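Side-chain contacts in phiAB6 tailspike (Unidentified phage, PDB 5JS4), which fragments the exopolysaccharide of the bacterium Acinetobacter baumannii, working as a trimeric tailspike with a beta-helical body: residues A[261-266]-A[282-287]; A[226-229]-A[234-237]; A[374-379]-A[385-390]. One frame throughout, in Å; residues are numbered along the deposited sequence.

Contact 1 of 3, residues A[261-266]-A[282-287]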
loop_
_atom_site.group_PDB
_atom_site.type_symbol
_atom_site.label_atom_id
_atom_site.label_comp_id
_atom_site.label_asym_id
_atom_site.label_seq_id
_atom_site.Cartn_x
_atom_site.Cartn_y
_atom_site.Cartn_z
ATOM N N ALA A 261 20.246 -1.019 -40.861
ATOM C CA ALA A 261 19.595 -1.644 -42.016
ATOM C C ALA A 261 19.130 -3.065 -41.693
ATOM O O ALA A 261 18.045 -3.474 -42.100
ATOM C CB ALA A 261 20.524 -1.649 -43.223
ATOM N N ALA A 262 19.952 -3.807 -40.953
ATOM C CA ALA A 262 19.599 -5.164 -40.527
ATOM C C ALA A 262 18.388 -5.156 -39.590
ATOM O O ALA A 262 17.485 -5.986 -39.724
ATOM C CB ALA A 262 20.787 -5.832 -39.848
ATOM N N PHE A 263 18.378 -4.216 -38.647
ATOM C CA PHE A 263 17.241 -4.044 -37.738
ATOM C C PHE A 263 15.973 -3.729 -38.528
ATOM O O PHE A 263 14.914 -4.295 -38.259
ATOM C CB PHE A 263 17.506 -2.934 -36.711
ATOM C CG PHE A 263 18.284 -3.386 -35.499
ATOM C CD1 PHE A 263 19.557 -3.931 -35.627
ATOM C CD2 PHE A 263 17.754 -3.234 -34.222
ATOM C CE1 PHE A 263 20.275 -4.336 -34.513
ATOM C CE2 PHE A 263 18.470 -3.635 -33.104
ATOM C CZ PHE A 263 19.732 -4.184 -33.250
ATOM N N GLN A 264 16.081 -2.835 -39.508
ATOM C CA GLN A 264 14.923 -2.483 -40.327
ATOM C C GLN A 264 14.436 -3.665 -41.165
ATOM O O GLN A 264 13.230 -3.879 -41.297
ATOM C CB GLN A 264 15.224 -1.287 -41.234
ATOM C CG GLN A 264 13.968 -0.647 -41.806
ATOM C CD GLN A 264 13.048 -0.150 -40.709
ATOM O OE1 GLN A 264 13.413 0.749 -39.955
ATOM N NE2 GLN A 264 11.859 -0.745 -40.598
ATOM N N ALA A 265 15.374 -4.427 -41.724
ATOM C CA ALA A 265 15.039 -5.620 -42.500
ATOM C C ALA A 265 14.268 -6.625 -41.650
ATOM O O ALA A 265 13.298 -7.228 -42.111
ATOM C CB ALA A 265 16.299 -6.257 -43.064
ATOM N N TYR A 266 14.697 -6.792 -40.403
ATOM C CA TYR A 266 13.988 -7.651 -39.459
ATOM C C TYR A 266 12.530 -7.215 -39.312
ATOM O O TYR A 266 11.614 -8.035 -39.390
ATOM C CB TYR A 266 14.675 -7.618 -38.092
ATOM C CG TYR A 266 14.013 -8.500 -37.060
ATOM C CD1 TYR A 266 12.810 -8.131 -36.466
ATOM C CD2 TYR A 266 14.588 -9.708 -36.681
ATOM C CE1 TYR A 266 12.196 -8.943 -35.536
ATOM C CE2 TYR A 266 13.986 -10.521 -35.740
ATOM C CZ TYR A 266 12.789 -10.131 -35.173
ATOM O OH TYR A 266 12.184 -10.929 -34.239
ATOM N N GLY A 282 26.317 -9.293 -28.318
ATOM C CA GLY A 282 26.592 -8.221 -29.255
ATOM C C GLY A 282 26.329 -6.827 -28.743
ATOM O O GLY A 282 25.369 -6.584 -28.012
ATOM N N ARG A 283 27.207 -5.917 -29.143
ATOM C CA ARG A 283 27.036 -4.495 -28.929
ATOM C C ARG A 283 26.602 -3.925 -30.275
ATOM O O ARG A 283 27.428 -3.708 -31.169
ATOM C CB ARG A 283 28.349 -3.883 -28.449
ATOM C CG ARG A 283 28.273 -2.402 -28.137
ATOM C CD ARG A 283 29.439 -1.976 -27.264
ATOM N NE ARG A 283 29.353 -0.572 -26.879
ATOM C CZ ARG A 283 30.085 0.002 -25.926
ATOM N NH1 ARG A 283 30.977 -0.702 -25.233
ATOM N NH2 ARG A 283 29.921 1.294 -25.663
ATOM N N TYR A 284 25.295 -3.728 -30.425
ATOM C CA TYR A 284 24.696 -3.400 -31.715
ATOM C C TYR A 284 24.656 -1.894 -31.949
ATOM O O TYR A 284 23.904 -1.174 -31.291
ATOM C CB TYR A 284 23.284 -3.988 -31.806
ATOM C CG TYR A 284 23.239 -5.504 -31.825
ATOM C CD1 TYR A 284 23.156 -6.236 -30.645
ATOM C CD2 TYR A 284 23.266 -6.205 -33.029
ATOM C CE1 TYR A 284 23.108 -7.622 -30.660
ATOM C CE2 TYR A 284 23.217 -7.589 -33.056
ATOM C CZ TYR A 284 23.136 -8.295 -31.874
ATOM O OH TYR A 284 23.087 -9.673 -31.903
ATOM N N ILE A 285 25.468 -1.427 -32.896
ATOM C CA ILE A 285 25.535 -0.006 -33.222
ATOM C C ILE A 285 24.391 0.377 -34.156
ATOM O O ILE A 285 24.133 -0.311 -35.147
ATOM C CB ILE A 285 26.874 0.368 -33.897
ATOM C CG1 ILE A 285 28.074 -0.071 -33.046
ATOM C CG2 ILE A 285 26.941 1.864 -34.187
ATOM C CD1 ILE A 285 28.080 0.443 -31.621
ATOM N N LEU A 286 23.712 1.474 -33.827
ATOM C CA LEU A 286 22.680 2.049 -34.684
ATOM C C LEU A 286 23.033 3.496 -34.996
ATOM O O LEU A 286 23.162 4.311 -34.084
ATOM C CB LEU A 286 21.316 1.993 -33.998
ATOM C CG LEU A 286 20.767 0.595 -33.712
ATOM C CD1 LEU A 286 19.502 0.697 -32.882
ATOM C CD2 LEU A 286 20.496 -0.167 -35.000
ATOM N N LYS A 287 23.195 3.805 -36.282
ATOM C CA LYS A 287 23.499 5.173 -36.731
ATOM C C LYS A 287 22.317 5.836 -37.440
ATOM O O LYS A 287 22.395 7.003 -37.832
ATOM C CB LYS A 287 24.714 5.167 -37.661
ATOM C CG LYS A 287 25.965 4.585 -37.028
ATOM C CD LYS A 287 27.186 4.783 -37.908
ATOM C CE LYS A 287 28.406 4.120 -37.291
ATOM N NZ LYS A 287 29.627 4.307 -38.120
#
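Tyr284, whose ring meets Phe263 across this contact, has its hydroxyl held twice: OH bonds to Asp247 OD1 and to the backbone N of Gly279. These two bonds fix the far end of the tyrosine, and the helix packs against the near end of its ring. Phe263 is the one residue of 261-266 that reaches strand 282-286. Its first torsion (chi1 -84°) sets CG beside the backbone N and anti to the carbonyl carbon, and the ring projects off the helix toward the strand. The outer edge, CE1 and CZ, then comes down on the base of the tyrosine: Phe263 CE1 lies 3.8 Å from Tyr284 CD2, and Phe263 CZ is 3.8 Å from Tyr284 CB. The two ring planes stand at 68° with their centroids 5.8 Å apart, an offset edge-to-face pair in which the phenylalanine supplies the edge. Its face is used as well. Leu286 has CD1 extended, and the other branch, CD2, sits almost squarely over the Phe263 ring as a CH-pi contact, 4.0 Å from the centroid and 13° off the normal. Phe263 is thus gripped by one methyl on a face and one aromatic ring at the rim, both from residues two apart on the same strand. Leu276, Leu278, Val246 and Phe330 pack around the same phenylalanine, and Leu286 also touches Phe330 and Ile315. A short helix laid over the first coil is consistent with the N-terminal cap of a right-handed parallel beta-helix of the pectate lyase-like kind, with Phe263 here turned into the apolar end of the core.

Contact 2 of 3, residues A[226-229]-A[234-237]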
loop_
_atom_site.group_PDB
_atom_site.type_symbol
_atom_site.label_atom_id
_atom_site.label_comp_id
_atom_site.label_asym_id
_atom_site.label_seq_id
_atom_site.Cartn_x
_atom_site.Cartn_y
_atom_site.Cartn_z
ATOM N N GLN A 226 17.594 -29.037 -46.952
ATOM C CA GLN A 226 18.036 -30.382 -47.332
ATOM C C GLN A 226 18.790 -31.090 -46.203
ATOM O O GLN A 226 19.384 -32.150 -46.418
ATOM C CB GLN A 226 18.928 -30.296 -48.576
ATOM C CG GLN A 226 18.204 -29.797 -49.816
ATOM C CD GLN A 226 17.136 -30.760 -50.300
ATOM O OE1 GLN A 226 17.358 -31.972 -50.352
ATOM N NE2 GLN A 226 15.975 -30.229 -50.661
ATOM N N ILE A 227 18.757 -30.503 -45.008
ATOM C CA ILE A 227 19.396 -31.070 -43.820
ATOM C C ILE A 227 18.290 -31.415 -42.833
ATOM O O ILE A 227 17.372 -30.622 -42.638
ATOM C CB ILE A 227 20.366 -30.055 -43.173
ATOM C CG1 ILE A 227 21.478 -29.650 -44.155
ATOM C CG2 ILE A 227 20.949 -30.604 -41.876
ATOM C CD1 ILE A 227 22.486 -30.735 -44.470
ATOM N N PHE A 228 18.384 -32.586 -42.206
ATOM C CA PHE A 228 17.305 -33.096 -41.361
ATOM C C PHE A 228 17.769 -33.427 -39.950
ATOM O O PHE A 228 18.875 -33.928 -39.756
ATOM C CB PHE A 228 16.697 -34.349 -41.999
ATOM C CG PHE A 228 15.863 -34.062 -43.215
ATOM C CD1 PHE A 228 16.460 -33.871 -44.455
ATOM C CD2 PHE A 228 14.480 -33.980 -43.119
ATOM C CE1 PHE A 228 15.691 -33.603 -45.578
ATOM C CE2 PHE A 228 13.706 -33.714 -44.238
ATOM C CZ PHE A 228 14.313 -33.525 -45.469
ATOM N N ASP A 229 16.918 -33.135 -38.969
ATOM C CA ASP A 229 17.111 -33.620 -37.609
ATOM C C ASP A 229 16.248 -34.870 -37.453
ATOM O O ASP A 229 15.024 -34.778 -37.352
ATOM C CB ASP A 229 16.747 -32.538 -36.581
ATOM C CG ASP A 229 17.226 -32.880 -35.179
ATOM O OD1 ASP A 229 17.197 -34.076 -34.824
ATOM O OD2 ASP A 229 17.638 -31.959 -34.434
ATOM N N ILE A 234 12.248 -33.543 -39.283
ATOM C CA ILE A 234 11.959 -32.248 -39.888
ATOM C C ILE A 234 13.269 -31.641 -40.358
ATOM O O ILE A 234 14.345 -32.040 -39.904
ATOM C CB ILE A 234 11.275 -31.278 -38.901
ATOM C CG1 ILE A 234 12.234 -30.910 -37.760
ATOM C CG2 ILE A 234 9.971 -31.878 -38.391
ATOM C CD1 ILE A 234 11.646 -29.985 -36.722
ATOM N N THR A 235 13.176 -30.672 -41.258
ATOM C CA THR A 235 14.365 -30.000 -41.763
ATOM C C THR A 235 14.915 -29.005 -40.749
ATOM O O THR A 235 14.185 -28.487 -39.900
ATOM C CB THR A 235 14.084 -29.229 -43.062
ATOM O OG1 THR A 235 13.100 -28.219 -42.813
ATOM C CG2 THR A 235 13.604 -30.170 -44.157
ATOM N N GLN A 236 16.209 -28.730 -40.858
ATOM C CA GLN A 236 16.829 -27.672 -40.071
ATOM C C GLN A 236 16.171 -26.318 -40.362
ATOM O O GLN A 236 16.109 -25.455 -39.484
ATOM C CB GLN A 236 18.332 -27.613 -40.348
ATOM C CG GLN A 236 19.093 -26.631 -39.469
ATOM C CD GLN A 236 19.055 -27.020 -38.003
ATOM O OE1 GLN A 236 19.216 -28.191 -37.666
ATOM N NE2 GLN A 236 18.833 -26.045 -37.127
ATOM N N SER A 237 15.674 -26.141 -41.587
ATOM C CA SER A 237 14.939 -24.929 -41.954
ATOM C C SER A 237 13.790 -24.650 -40.981
ATOM O O SER A 237 13.601 -23.515 -40.548
ATOM C CB SER A 237 14.396 -25.034 -43.383
ATOM O OG SER A 237 13.774 -23.823 -43.772
#
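Phe228 and Thr235 form a non-hydrogen-bonded antiparallel pair, with their CA atoms 4.3 Å apart, and one backbone bond flanks it on each side, Asp229 N to Ile234 O (2.9 Å) and Gln236 N to Ile227 O (2.8 Å), while the same Ile227 O also receives a CA-H...O contact from Thr235 CA at 3.2 Å.

Among the side chains, the methyl of Thr235 does the main touching. Thr235 CG2 rests over one face of the Phe228 ring, displaced toward its rim, 3.5 Å from Phe228 CE2 and 3.9 Å from the ring centroid. The chi1 of 61° that turns the methyl this way places OG1 between backbone N and carbonyl carbon; there it makes a weak N-cap bond to Val238 N. The same residue thus lies on the phenylalanine and, weakly, caps the helix. On the other strand, Asp229 OD1 bonds to Thr231 N in an Asx turn.

The remaining polar ends look to the trimer. Asp229 OD2 and Gln236 OE1 both bond to Asn240 ND2 of the second subunit, while Gln236 NE2 holds Asn240 OD1 of its own chain. Ile227 and Gln236 each pack on their own counterparts in the third subunit, consistent with a place close to the trimer axis. The hairpin of strands 228-229 and 234-235 runs directly into helix 236-239, whose Ile239 packs against Asp229 and Ile234.

Contact 3 of 3, residues A[374-379]-A[385-390]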
loop_
_atom_site.group_PDB
_atom_site.type_symbol
_atom_site.label_atom_id
_atom_site.label_comp_id
_atom_site.label_asym_id
_atom_site.label_seq_id
_atom_site.Cartn_x
_atom_site.Cartn_y
_atom_site.Cartn_z
ATOM N N ASN A 374 15.318 12.116 -24.017
ATOM C CA ASN A 374 14.228 11.397 -23.378
ATOM C C ASN A 374 14.491 9.919 -23.587
ATOM O O ASN A 374 14.753 9.486 -24.707
ATOM C CB ASN A 374 12.873 11.778 -23.988
ATOM C CG ASN A 374 12.535 13.246 -23.803
ATOM O OD1 ASN A 374 12.088 13.914 -24.740
ATOM N ND2 ASN A 374 12.733 13.756 -22.597
ATOM N N GLN A 375 14.444 9.134 -22.518
ATOM C CA GLN A 375 14.731 7.711 -22.648
ATOM C C GLN A 375 13.497 6.968 -23.152
ATOM O O GLN A 375 13.548 6.320 -24.197
ATOM C CB GLN A 375 15.295 7.150 -21.343
ATOM C CG GLN A 375 16.720 7.633 -21.110
ATOM C CD GLN A 375 17.281 7.288 -19.748
ATOM O OE1 GLN A 375 16.550 7.219 -18.758
ATOM N NE2 GLN A 375 18.592 7.093 -19.682
ATOM N N ILE A 376 12.384 7.107 -22.445
ATOM C CA ILE A 376 11.110 6.554 -22.888
ATOM C C ILE A 376 10.205 7.699 -23.322
ATOM O O ILE A 376 9.881 8.573 -22.523
ATOM C CB ILE A 376 10.420 5.753 -21.764
ATOM C CG1 ILE A 376 11.315 4.597 -21.292
ATOM C CG2 ILE A 376 9.056 5.248 -22.221
ATOM C CD1 ILE A 376 11.476 3.458 -22.277
ATOM N N VAL A 377 9.812 7.693 -24.591
ATOM C CA VAL A 377 8.893 8.688 -25.126
ATOM C C VAL A 377 7.538 8.024 -25.314
ATOM O O VAL A 377 7.368 7.187 -26.197
ATOM C CB VAL A 377 9.395 9.262 -26.467
ATOM C CG1 VAL A 377 8.406 10.274 -27.032
ATOM C CG2 VAL A 377 10.762 9.905 -26.284
ATOM N N VAL A 378 6.580 8.392 -24.470
ATOM C CA VAL A 378 5.232 7.846 -24.555
ATOM C C VAL A 378 4.432 8.674 -25.547
ATOM O O VAL A 378 4.371 9.894 -25.424
ATOM C CB VAL A 378 4.513 7.876 -23.192
ATOM C CG1 VAL A 378 3.119 7.274 -23.313
ATOM C CG2 VAL A 378 5.326 7.134 -22.139
ATOM N N LYS A 379 3.826 8.008 -26.524
ATOM C CA LYS A 379 2.969 8.680 -27.495
ATOM C C LYS A 379 1.511 8.571 -27.060
ATOM O O LYS A 379 1.109 7.591 -26.423
ATOM C CB LYS A 379 3.174 8.102 -28.898
ATOM C CG LYS A 379 4.619 8.123 -29.389
ATOM C CD LYS A 379 5.221 9.520 -29.482
ATOM C CE LYS A 379 4.721 10.275 -30.702
ATOM N NZ LYS A 379 5.317 11.639 -30.794
ATOM N N PHE A 385 -0.890 0.870 -18.977
ATOM C CA PHE A 385 0.529 1.039 -19.277
ATOM C C PHE A 385 1.337 0.625 -18.052
ATOM O O PHE A 385 1.284 1.288 -17.020
ATOM C CB PHE A 385 0.793 2.507 -19.624
ATOM C CG PHE A 385 2.184 2.792 -20.128
ATOM C CD1 PHE A 385 3.225 3.040 -19.240
ATOM C CD2 PHE A 385 2.445 2.860 -21.492
ATOM C CE1 PHE A 385 4.499 3.330 -19.702
ATOM C CE2 PHE A 385 3.720 3.142 -21.961
ATOM C CZ PHE A 385 4.747 3.379 -21.065
ATOM N N ASN A 386 2.080 -0.471 -18.167
ATOM C CA ASN A 386 2.788 -1.042 -17.028
ATOM C C ASN A 386 4.294 -0.998 -17.239
ATOM O O ASN A 386 4.803 -1.489 -18.246
ATOM C CB ASN A 386 2.306 -2.467 -16.790
ATOM C CG ASN A 386 0.810 -2.537 -16.558
ATOM O OD1 ASN A 386 0.088 -3.244 -17.268
ATOM N ND2 ASN A 386 0.330 -1.783 -15.579
ATOM N N PHE A 387 4.985 -0.405 -16.270
ATOM C CA PHE A 387 6.404 -0.089 -16.364
ATOM C C PHE A 387 7.070 -0.510 -15.055
ATOM O O PHE A 387 6.702 -0.015 -13.996
ATOM C CB PHE A 387 6.553 1.423 -16.578
ATOM C CG PHE A 387 7.928 1.860 -16.999
ATOM C CD1 PHE A 387 8.963 1.946 -16.081
ATOM C CD2 PHE A 387 8.176 2.223 -18.314
ATOM C CE1 PHE A 387 10.226 2.362 -16.474
ATOM C CE2 PHE A 387 9.433 2.642 -18.709
ATOM C CZ PHE A 387 10.461 2.711 -17.789
ATOM N N THR A 388 8.037 -1.421 -15.117
ATOM C CA THR A 388 8.693 -1.887 -13.892
ATOM C C THR A 388 10.137 -2.331 -14.101
ATOM O O THR A 388 10.517 -2.750 -15.190
ATOM C CB THR A 388 7.892 -3.035 -13.225
ATOM O OG1 THR A 388 8.357 -3.237 -11.881
ATOM C CG2 THR A 388 8.010 -4.345 -14.020
ATOM N N ASN A 389 10.924 -2.244 -13.031
ATOM C CA ASN A 389 12.272 -2.806 -12.979
ATOM C C ASN A 389 13.160 -2.197 -14.054
ATOM O O ASN A 389 13.551 -2.856 -15.019
ATOM C CB ASN A 389 12.252 -4.340 -13.068
ATOM C CG ASN A 389 11.766 -4.997 -11.787
ATOM O OD1 ASN A 389 12.490 -5.780 -11.154
ATOM N ND2 ASN A 389 10.550 -4.677 -11.385
ATOM N N ALA A 390 13.465 -0.918 -13.869
ATOM C CA ALA A 390 14.208 -0.151 -14.849
ATOM C C ALA A 390 15.294 0.657 -14.166
ATOM O O ALA A 390 15.051 1.285 -13.134
ATOM C CB ALA A 390 13.274 0.770 -15.608
#
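Ile376 and Phe387 make the tight half of this contact. Ile376 CG1 comes to the edge of the phenylalanine ring, near its plane, 3.7 Å from Phe387 CE2, with CD1 trailing at 4.2 Å from the same Phe387 CE2. The second pair is slighter: Val378 and Phe385 point at each other from opposite directions, and the Val378 methyl CG2 meets Phe385 CZ at 3.9 Å. Both rings stretch inward with CG anti to the backbone N (chi1 -173° in Phe385, -167° in Phe387), and that extension lets them span backbones whose CA atoms are 9.8 Å apart at Val378 and Phe385 and 10.4 Å at Ile376 and Phe387.

Strands 374-379 and 381-393 are consecutive walls of a parallel beta-helix, each in a different sheet, and the four apolar side chains fill the interior between them. Ile355 and Ile364 from the preceding coil and Ile400 from the following one continue the stack of apolar residues along the core.

The solvent side is Lys379, which is exposed and touches Glu356. Asn386 and Asn389 are buried polar groups at the subunit interface: Asn386 packs on Asn389 of the second subunit, Asn389 on Asn386 of the third. Asn389, at a corner of the coil, sends ND2 to Thr388 OG1, a 2.7 Å bond with its partner in the amide plane but bent to 140° at the hydrogen; Thr388 OG1 also bonds to His416 O.

Overall arrangement
Along the chain the order is contact 2, contact 1, contact 3, each closing before the next opens, and none touches another. Contact 2 stands apart near the N-terminal end of the modelled chain, its centre 28 Å from that of contact 1 and 41 Å from that of contact 3; helix 236-239, where it ends, is the helix just before 260-268 of contact 1. Contacts 1 and 3 are 22 Å apart by their centres and belong to one beta-helix: strands 282-286 and 381-393 are linked by parallel pairing through 313-318, 340-345 and 362-370. The first probably helps close that body's N-terminal end, the other forms part of its interior, and contact 2 ties the subunits together ahead of it.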